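Local coordinates for putative epoxide hydrolase protein (Klebsiella pneumoniae subsp. pneumoniae, PDB 5BOV) that is probably an alpha/beta-hydrolase-fold enzyme that hydrolyses epoxides or monoacylglycerol esters, its true substrate being unestablished, at residues Ser78-Gly83 and Lys225-Tyr230; Thr72-Ala77 and Asn206-Ala211; Gly112-Asp117 and Ile214-Trp219. One frame throughout, in Å; residues are numbered along the deposited sequence. Where two conformers were deposited one is given.

Contact 1: residues Ser78-Gly83 and Lys225-Tyr230; sequences STPRNG and KGEAKY
Glu227 reaches out of the 225-230 loop to meet Pro80 and Asn82 with successive parts of its side chain. At its base, CB lies 4.0 Å from Asn82 ND2, and CG runs in nearer to the same amide nitrogen. With chi2 at 178° the chain stays extended past CG, which carries the carboxylate across to the proline, CD coming 3.9 Å from Pro80 CG. Its two oxygens then do different work. OE1 rests against the ring of Pro80, 3.6 Å from Pro80 CG, as plain packing. OE2 accepts the amide of Asn82 on its anti lone pair, at 2.9 Å from ND2 and with an N-H...O angle of 164°, although the amide and carboxylate planes are turned 58° apart. A water at 2.6 Å from Glu227 OE2 also donates to Pro80 O, tying the carboxylate to the backbone of 78-83. Gln84 OE1 is a second acceptor for Asn82 ND2 and also takes Glu227 N, so it helps fix both partners. In this alpha/beta hydrolase fold the pairing ties the loop between strand 59-74 and helix 85-98 to the chain returning from the helical insertion, through helix 231-238, to core strand 247-252.

Contact 2: residues Thr72-Ala77 and Asn206-Ala211; sequences TRFLSA and NPDHVA
Asn206 and Thr72 form the close end of this contact, where a side-chain amide meets a backbone carbonyl just ahead of the strand residues Arg73 and Phe74. Asn206 ND2 donates to Thr72 O at 2.9 Å, the carbonyl oxygen lying near the amide plane while the N-H...O angle of 143° leaves the bond noticeably bent. The same nitrogen also donates to Gly70 O, so the amide spans two carbonyls of the chain leading into this end of strand 59-74. Its other end is turned back on its own segment: OD1 accepts Asp208 N at 2.8 Å, an Asx turn that overlaps the type I turn from Asn206 to His209 and caps the entry to helix 209-220. That helix belongs to the helical insertion between strands 127-133 and 247-252, where epoxide hydrolases and their relatives carry a lid, so Asn206 joins the probable lid to the chain at the end of strand 59-74. Beyond the amide the fit is looser and water fills in. Asp208 OD2 accepts hydrogen bonds from two waters, one of which also donates to Thr72 O while the other accepts from Phe74 N at 2.8 Å. Directly, OD2 comes only to the edge of the Phe74 ring, 3.3 Å from CD1, with carboxylate and ring planes 83° apart. The remaining oxygen, Asp208 OD1, is held by a salt bridge to Arg81 NE.

Contact 3: residues Gly112-Asp117 and Ile214-Trp219; sequences GARTAD and ISNYRW
Arg114 and Asn216 meet end-on between two helices whose backbones stand well apart (Arg114 CA to Asn216 CA 11.8 Å), and their side chains alone bridge the distance. Both terminal nitrogens of the guanidinium grip a single oxygen: NH1 lies 2.8 Å and NH2 3.0 Å from Asn216 OD1. The NH1 bond falls on a lone pair in the carbonyl plane, whereas NH2 approaches close to the line of the C=O bond, and the two flat groups are only 28° from coplanar. Arg114 gets there by an extended start followed by a bend at chi3 (70°), which turns the guanidinium toward its partner. The arginine sits on helix 111-122, two residues beyond the last glycine, Gly112, of a Gly-x-Asp-x-Gly sequence that resembles the nucleophile elbow of epoxide hydrolases, so this pair of bonds probably links the helix behind that elbow to the helical lid region. Further out, Trp111 makes a cation-pi contact with Arg114, while Pro85 and Met88 of helix 85-98 pack on its chain. On the opposing helix, Asn216 ND2 lies 3.2 Å above the ring plane of Tyr217, over its centre. Tyr217 is fixed in turn by its OH, bonded to Trp111 NE1, and by an edge-to-face meeting with Trp40.

Contacts 2 and 3 use successive parts of helix 209-220, its capped start and its later turns, so one helix of the insertion is tied both to strand 59-74 and to helix 111-122. Contact 3 is the most central, its centre about 8 Å from that of the chain, against about 17 and 19 Å for the centres of contacts 2 and 1, and it is a direct side-chain pair between buried residues. Contact 2 is also buried but mixes side chain, backbone and water; contact 1, between two loops and partly exposed, pairs a carboxylate with an amide and a proline. Contact 1 adjoins contact 3 where Gly83 N probably hydrogen-bonds Ser215 OG at 2.8 Å.

Contact 1: residues Ser78-Gly83 and Lys225-Tyr230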
loop_
_atom_site.group_PDB
_atom_site.type_symbol
_atom_site.label_atom_id
_atom_site.label_comp_id
_atom_site.label_asym_id
_atom_site.label_seq_id
_atom_site.Cartn_x
_atom_site.Cartn_y
_atom_site.Cartn_z
ATOM N N SER A 78 24.250 3.628 -2.049
ATOM C CA SER A 78 24.462 4.134 -0.696
ATOM C C SER A 78 23.181 4.605 -0.003
ATOM O O SER A 78 23.176 4.834 1.228
ATOM C CB SER A 78 25.480 5.303 -0.737
ATOM O OG SER A 78 26.704 4.940 -1.417
ATOM N N THR A 79 22.059 4.744 -0.740
ATOM C CA THR A 79 20.798 5.130 -0.102
ATOM C C THR A 79 20.301 4.014 0.831
ATOM O O THR A 79 20.239 2.875 0.422
ATOM C CB THR A 79 19.732 5.490 -1.135
ATOM O OG1 THR A 79 20.245 6.505 -1.979
ATOM C CG2 THR A 79 18.433 5.963 -0.488
ATOM N N PRO A 80 19.939 4.357 2.084
ATOM C CA PRO A 80 19.423 3.369 2.965
ATOM C C PRO A 80 18.143 2.727 2.392
ATOM O O PRO A 80 17.277 3.404 1.860
ATOM C CB PRO A 80 19.083 4.165 4.247
ATOM C CG PRO A 80 20.065 5.284 4.280
ATOM C CD PRO A 80 20.186 5.634 2.779
ATOM N N ARG A 81 18.097 1.407 2.512
ATOM C CA ARG A 81 16.903 0.615 2.101
ATOM C C ARG A 81 15.866 0.715 3.249
ATOM O O ARG A 81 15.686 -0.168 4.080
ATOM C CB ARG A 81 17.253 -0.809 1.755
ATOM C CG ARG A 81 17.643 -0.989 0.290
ATOM C CD ARG A 81 18.769 -0.072 -0.159
ATOM N NE ARG A 81 19.131 -0.449 -1.505
ATOM C CZ ARG A 81 19.817 0.297 -2.350
ATOM N NH1 ARG A 81 20.256 1.474 -1.997
ATOM N NH2 ARG A 81 20.116 -0.172 -3.598
ATOM N N ASN A 82 15.239 1.887 3.299
ATOM C CA ASN A 82 14.436 2.326 4.443
ATOM C C ASN A 82 12.958 2.110 4.152
ATOM O O ASN A 82 12.419 2.686 3.186
ATOM C CB ASN A 82 14.774 3.798 4.694
ATOM C CG ASN A 82 13.964 4.435 5.831
ATOM O OD1 ASN A 82 13.269 3.771 6.596
ATOM N ND2 ASN A 82 14.065 5.731 5.911
ATOM N N GLY A 83 12.311 1.303 5.024
ATOM C CA GLY A 83 10.861 1.080 4.965
ATOM C C GLY A 83 9.994 1.896 5.910
ATOM O O GLY A 83 8.795 1.590 6.084
ATOM N N LYS A 225 15.760 3.579 13.849
ATOM C CA LYS A 225 15.602 4.997 13.787
ATOM C C LYS A 225 15.425 5.355 12.346
ATOM O O LYS A 225 16.121 4.845 11.468
ATOM C CB LYS A 225 16.908 5.624 14.307
ATOM C CG LYS A 225 16.758 7.060 14.713
ATOM C CD LYS A 225 18.060 7.657 15.265
ATOM C CE LYS A 225 17.775 8.840 16.256
ATOM N NZ LYS A 225 18.819 9.925 16.247
ATOM N N GLY A 226 14.510 6.210 12.010
ATOM C CA GLY A 226 14.389 6.536 10.601
ATOM C C GLY A 226 15.494 7.480 10.178
ATOM O O GLY A 226 16.409 7.769 10.962
ATOM N N GLU A 227 15.410 7.961 8.951
ATOM C CA GLU A 227 16.366 8.949 8.436
ATOM C C GLU A 227 15.961 10.335 8.861
ATOM O O GLU A 227 14.791 10.703 8.892
ATOM C CB GLU A 227 16.421 8.870 6.894
ATOM C CG GLU A 227 17.051 7.611 6.391
ATOM C CD GLU A 227 17.023 7.585 4.876
ATOM O OE1 GLU A 227 17.891 8.214 4.195
ATOM O OE2 GLU A 227 16.115 6.946 4.315
ATOM N N ALA A 228 16.974 11.177 9.008
ATOM C CA ALA A 228 16.772 12.539 9.422
ATOM C C ALA A 228 15.869 13.342 8.511
ATOM O O ALA A 228 15.025 14.138 8.974
ATOM C CB ALA A 228 18.137 13.221 9.592
ATOM N N LYS A 229 15.971 13.119 7.211
ATOM C CA LYS A 229 15.137 13.871 6.289
ATOM C C LYS A 229 13.625 13.545 6.327
ATOM O O LYS A 229 12.828 14.278 5.748
ATOM C CB LYS A 229 15.644 13.742 4.836
ATOM C CG LYS A 229 15.564 12.372 4.215
ATOM C CD LYS A 229 16.217 12.431 2.850
ATOM C CE LYS A 229 15.991 11.196 2.059
ATOM N NZ LYS A 229 16.811 11.293 0.796
ATOM N N TYR A 230 13.271 12.434 7.006
ATOM C CA TYR A 230 11.880 12.090 7.173
ATOM C C TYR A 230 11.370 12.359 8.588
ATOM O O TYR A 230 10.189 12.122 8.863
ATOM C CB TYR A 230 11.675 10.636 6.803
ATOM C CG TYR A 230 12.056 10.342 5.346
ATOM C CD1 TYR A 230 11.483 11.041 4.324
ATOM C CD2 TYR A 230 12.913 9.303 5.036
ATOM C CE1 TYR A 230 11.801 10.746 2.956
ATOM C CE2 TYR A 230 13.241 9.016 3.702
ATOM C CZ TYR A 230 12.692 9.764 2.686
ATOM O OH TYR A 230 13.018 9.496 1.347
HETATM O O HOH W 1 15.751 5.779 2.001
#

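Contact 2: residues Thr72-Ala77 and Asn206-Ala211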
loop_
_atom_site.group_PDB
_atom_site.type_symbol
_atom_site.label_atom_id
_atom_site.label_comp_id
_atom_site.label_asym_id
_atom_site.label_seq_id
_atom_site.Cartn_x
_atom_site.Cartn_y
_atom_site.Cartn_z
ATOM N N THR A 72 11.021 -1.187 -9.445
ATOM C CA THR A 72 11.392 -0.019 -8.747
ATOM C C THR A 72 12.781 -0.237 -8.119
ATOM O O THR A 72 12.968 -1.230 -7.430
ATOM C CB THR A 72 10.368 0.382 -7.708
ATOM O OG1 THR A 72 9.245 0.940 -8.441
ATOM C CG2 THR A 72 10.922 1.454 -6.738
ATOM N N ARG A 73 13.700 0.716 -8.285
ATOM C CA ARG A 73 15.078 0.519 -7.781
ATOM C C ARG A 73 15.577 1.816 -7.163
ATOM O O ARG A 73 15.070 2.903 -7.478
ATOM C CB ARG A 73 16.039 0.018 -8.910
ATOM C CG ARG A 73 16.194 0.961 -10.057
ATOM C CD ARG A 73 17.136 0.402 -11.132
ATOM N NE ARG A 73 17.457 1.376 -12.200
ATOM C CZ ARG A 73 18.065 2.566 -12.069
ATOM N NH1 ARG A 73 18.520 3.027 -10.908
ATOM N NH2 ARG A 73 18.244 3.310 -13.156
ATOM N N PHE A 74 16.507 1.690 -6.250
ATOM C CA PHE A 74 17.205 2.878 -5.729
ATOM C C PHE A 74 18.223 3.340 -6.790
ATOM O O PHE A 74 18.974 2.550 -7.336
ATOM C CB PHE A 74 17.899 2.555 -4.412
ATOM C CG PHE A 74 16.937 2.443 -3.263
ATOM C CD1 PHE A 74 16.269 1.261 -2.999
ATOM C CD2 PHE A 74 16.672 3.541 -2.451
ATOM C CE1 PHE A 74 15.384 1.173 -1.946
ATOM C CE2 PHE A 74 15.749 3.451 -1.385
ATOM C CZ PHE A 74 15.073 2.300 -1.171
ATOM N N LEU A 75 18.325 4.651 -6.943
ATOM C CA LEU A 75 19.292 5.242 -7.870
ATOM C C LEU A 75 20.719 5.046 -7.409
ATOM O O LEU A 75 21.635 4.919 -8.246
ATOM C CB LEU A 75 18.983 6.720 -8.040
ATOM C CG LEU A 75 17.610 7.010 -8.630
ATOM C CD1 LEU A 75 17.257 8.457 -8.432
ATOM C CD2 LEU A 75 17.527 6.633 -10.107
ATOM N N SER A 76 20.936 5.029 -6.091
ATOM C CA SER A 76 22.301 4.968 -5.495
ATOM C C SER A 76 22.386 3.822 -4.529
ATOM O O SER A 76 21.515 3.671 -3.633
ATOM C CB SER A 76 22.608 6.298 -4.824
ATOM O OG SER A 76 23.757 6.184 -3.990
ATOM N N ALA A 77 23.457 3.042 -4.668
ATOM C CA ALA A 77 23.751 1.955 -3.755
ATOM C C ALA A 77 23.866 2.371 -2.301
ATOM O O ALA A 77 23.646 1.549 -1.427
ATOM C CB ALA A 77 25.027 1.241 -4.209
ATOM N N ASN A 206 12.964 -8.724 -6.168
ATOM C CA ASN A 206 13.699 -7.478 -6.165
ATOM C C ASN A 206 14.796 -7.515 -5.106
ATOM O O ASN A 206 14.557 -7.913 -3.960
ATOM C CB ASN A 206 12.690 -6.317 -5.897
ATOM C CG ASN A 206 13.357 -4.938 -5.864
ATOM O OD1 ASN A 206 14.103 -4.657 -4.978
ATOM N ND2 ASN A 206 12.972 -4.053 -6.786
ATOM N N PRO A 207 16.013 -7.063 -5.459
ATOM C CA PRO A 207 17.124 -7.224 -4.508
ATOM C C PRO A 207 17.029 -6.409 -3.216
ATOM O O PRO A 207 17.734 -6.714 -2.251
ATOM C CB PRO A 207 18.345 -6.777 -5.312
ATOM C CG PRO A 207 17.846 -6.003 -6.438
ATOM C CD PRO A 207 16.448 -6.550 -6.762
ATOM N N ASP A 208 16.119 -5.442 -3.179
ATOM C CA ASP A 208 15.870 -4.688 -1.978
ATOM C C ASP A 208 14.648 -5.190 -1.179
ATOM O O ASP A 208 14.366 -4.630 -0.113
ATOM C CB ASP A 208 15.544 -3.236 -2.351
ATOM C CG ASP A 208 16.649 -2.550 -3.190
ATOM O OD1 ASP A 208 17.824 -2.760 -2.804
ATOM O OD2 ASP A 208 16.278 -1.831 -4.162
ATOM N N HIS A 209 13.909 -6.193 -1.684
ATOM C CA HIS A 209 12.647 -6.512 -1.072
ATOM C C HIS A 209 12.779 -6.934 0.407
ATOM O O HIS A 209 11.997 -6.523 1.251
ATOM C CB HIS A 209 11.947 -7.634 -1.847
ATOM C CG HIS A 209 10.620 -7.994 -1.233
ATOM N ND1 HIS A 209 9.566 -7.119 -1.231
ATOM C CD2 HIS A 209 10.254 -9.053 -0.491
ATOM C CE1 HIS A 209 8.577 -7.651 -0.536
ATOM N NE2 HIS A 209 8.995 -8.823 -0.070
ATOM N N VAL A 210 13.756 -7.773 0.675
ATOM C CA VAL A 210 13.937 -8.232 2.059
ATOM C C VAL A 210 14.275 -7.071 2.917
ATOM O O VAL A 210 13.689 -6.928 4.027
ATOM C CB VAL A 210 14.979 -9.368 2.156
ATOM C CG1 VAL A 210 15.337 -9.693 3.603
ATOM C CG2 VAL A 210 14.439 -10.602 1.458
ATOM N N ALA A 211 15.271 -6.266 2.485
ATOM C CA ALA A 211 15.725 -5.184 3.316
ATOM C C ALA A 211 14.558 -4.237 3.635
ATOM O O ALA A 211 14.403 -3.771 4.771
ATOM C CB ALA A 211 16.862 -4.431 2.667
HETATM O O HOH W 2 13.491 -0.862 -4.603
HETATM O O HOH W 3 17.793 -0.818 -5.979
#

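Contact 3: residues Gly112-Asp117 and Ile214-Trp219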
loop_
_atom_site.group_PDB
_atom_site.type_symbol
_atom_site.label_atom_id
_atom_site.label_comp_id
_atom_site.label_asym_id
_atom_site.label_seq_id
_atom_site.Cartn_x
_atom_site.Cartn_y
_atom_site.Cartn_z
ATOM N N GLY A 112 0.107 0.237 1.007
ATOM C CA GLY A 112 -0.389 1.207 0.100
ATOM C C GLY A 112 -1.479 2.132 0.665
ATOM O O GLY A 112 -1.574 3.289 0.290
ATOM N N ALA A 113 -2.311 1.587 1.532
ATOM C CA ALA A 113 -3.311 2.374 2.237
ATOM C C ALA A 113 -2.631 3.329 3.190
ATOM O O ALA A 113 -2.970 4.506 3.284
ATOM C CB ALA A 113 -4.325 1.545 2.984
ATOM N N ARG A 114 -1.666 2.813 3.985
ATOM C CA ARG A 114 -0.884 3.678 4.863
ATOM C C ARG A 114 -0.217 4.802 4.108
ATOM O O ARG A 114 -0.313 5.970 4.482
ATOM C CB ARG A 114 0.144 2.863 5.569
ATOM C CG ARG A 114 0.966 3.612 6.554
ATOM C CD ARG A 114 2.097 2.735 7.103
ATOM N NE ARG A 114 3.082 2.507 6.069
ATOM C CZ ARG A 114 3.973 1.532 6.042
ATOM N NH1 ARG A 114 4.010 0.602 6.978
ATOM N NH2 ARG A 114 4.886 1.518 5.054
ATOM N N THR A 115 0.346 4.477 2.936
ATOM C CA THR A 115 1.041 5.434 2.155
ATOM C C THR A 115 0.051 6.507 1.591
ATOM O O THR A 115 0.307 7.700 1.713
ATOM C CB THR A 115 1.778 4.748 0.965
ATOM O OG1 THR A 115 2.753 3.817 1.484
ATOM C CG2 THR A 115 2.454 5.716 0.130
ATOM N N ALA A 116 -1.084 6.059 1.066
ATOM C CA ALA A 116 -2.082 7.009 0.578
ATOM C C ALA A 116 -2.653 7.876 1.700
ATOM O O ALA A 116 -2.866 9.067 1.495
ATOM C CB ALA A 116 -3.242 6.240 -0.077
ATOM N N ASP A 117 -2.879 7.279 2.883
ATOM C CA ASP A 117 -3.330 7.956 4.043
ATOM C C ASP A 117 -2.332 9.138 4.364
ATOM O O ASP A 117 -2.774 10.260 4.663
ATOM C CB ASP A 117 -3.438 7.097 5.258
ATOM C CG ASP A 117 -4.548 6.066 5.191
ATOM O OD1 ASP A 117 -5.362 6.067 4.238
ATOM O OD2 ASP A 117 -4.477 5.184 6.061
ATOM N N ILE A 214 12.042 -5.926 6.138
ATOM C CA ILE A 214 12.545 -5.994 7.534
ATOM C C ILE A 214 12.576 -4.588 8.146
ATOM O O ILE A 214 12.203 -4.391 9.325
ATOM C CB ILE A 214 13.946 -6.629 7.543
ATOM C CG1 ILE A 214 13.897 -8.062 7.054
ATOM C CG2 ILE A 214 14.623 -6.545 8.905
ATOM C CD1 ILE A 214 12.906 -8.975 7.654
ATOM N N SER A 215 13.038 -3.623 7.360
ATOM C CA SER A 215 13.055 -2.243 7.798
ATOM C C SER A 215 11.635 -1.749 8.156
ATOM O O SER A 215 11.432 -1.085 9.186
ATOM C CB SER A 215 13.675 -1.313 6.770
ATOM O OG SER A 215 13.594 0.058 7.163
ATOM N N ASN A 216 10.672 -1.972 7.271
ATOM C CA ASN A 216 9.282 -1.580 7.543
ATOM C C ASN A 216 8.804 -2.058 8.919
ATOM O O ASN A 216 8.274 -1.246 9.697
ATOM C CB ASN A 216 8.348 -2.084 6.425
ATOM C CG ASN A 216 6.904 -1.764 6.695
ATOM O OD1 ASN A 216 6.385 -0.737 6.263
ATOM N ND2 ASN A 216 6.213 -2.663 7.392
ATOM N N TYR A 217 9.007 -3.358 9.194
ATOM C CA TYR A 217 8.506 -3.956 10.432
ATOM C C TYR A 217 9.379 -3.625 11.679
ATOM O O TYR A 217 8.819 -3.366 12.755
ATOM C CB TYR A 217 8.211 -5.449 10.254
ATOM C CG TYR A 217 7.054 -5.615 9.352
ATOM C CD1 TYR A 217 5.765 -5.227 9.735
ATOM C CD2 TYR A 217 7.211 -6.013 8.033
ATOM C CE1 TYR A 217 4.683 -5.269 8.842
ATOM C CE2 TYR A 217 6.118 -6.114 7.186
ATOM C CZ TYR A 217 4.871 -5.719 7.592
ATOM O OH TYR A 217 3.823 -5.722 6.678
ATOM N N ARG A 218 10.686 -3.449 11.477
ATOM C CA ARG A 218 11.509 -2.990 12.578
ATOM C C ARG A 218 11.174 -1.544 12.918
ATOM O O ARG A 218 11.077 -1.181 14.124
ATOM C CB ARG A 218 12.977 -3.193 12.313
ATOM C CG ARG A 218 13.325 -4.661 12.365
ATOM C CD ARG A 218 14.787 -4.893 12.041
ATOM N NE ARG A 218 14.977 -6.363 11.980
ATOM C CZ ARG A 218 16.130 -6.952 11.767
ATOM N NH1 ARG A 218 17.223 -6.198 11.583
ATOM N NH2 ARG A 218 16.190 -8.294 11.675
ATOM N N TRP A 219 10.969 -0.683 11.921
ATOM C CA TRP A 219 10.592 0.681 12.243
ATOM C C TRP A 219 9.283 0.731 13.019
ATOM O O TRP A 219 9.167 1.433 13.995
ATOM C CB TRP A 219 10.492 1.578 10.972
ATOM C CG TRP A 219 10.268 3.058 11.297
ATOM C CD1 TRP A 219 11.216 4.026 11.341
ATOM C CD2 TRP A 219 9.032 3.707 11.574
ATOM N NE1 TRP A 219 10.671 5.213 11.680
ATOM C CE2 TRP A 219 9.319 5.051 11.816
ATOM C CE3 TRP A 219 7.727 3.274 11.696
ATOM C CZ2 TRP A 219 8.358 5.966 12.096
ATOM C CZ3 TRP A 219 6.762 4.182 11.963
ATOM C CH2 TRP A 219 7.066 5.517 12.170
#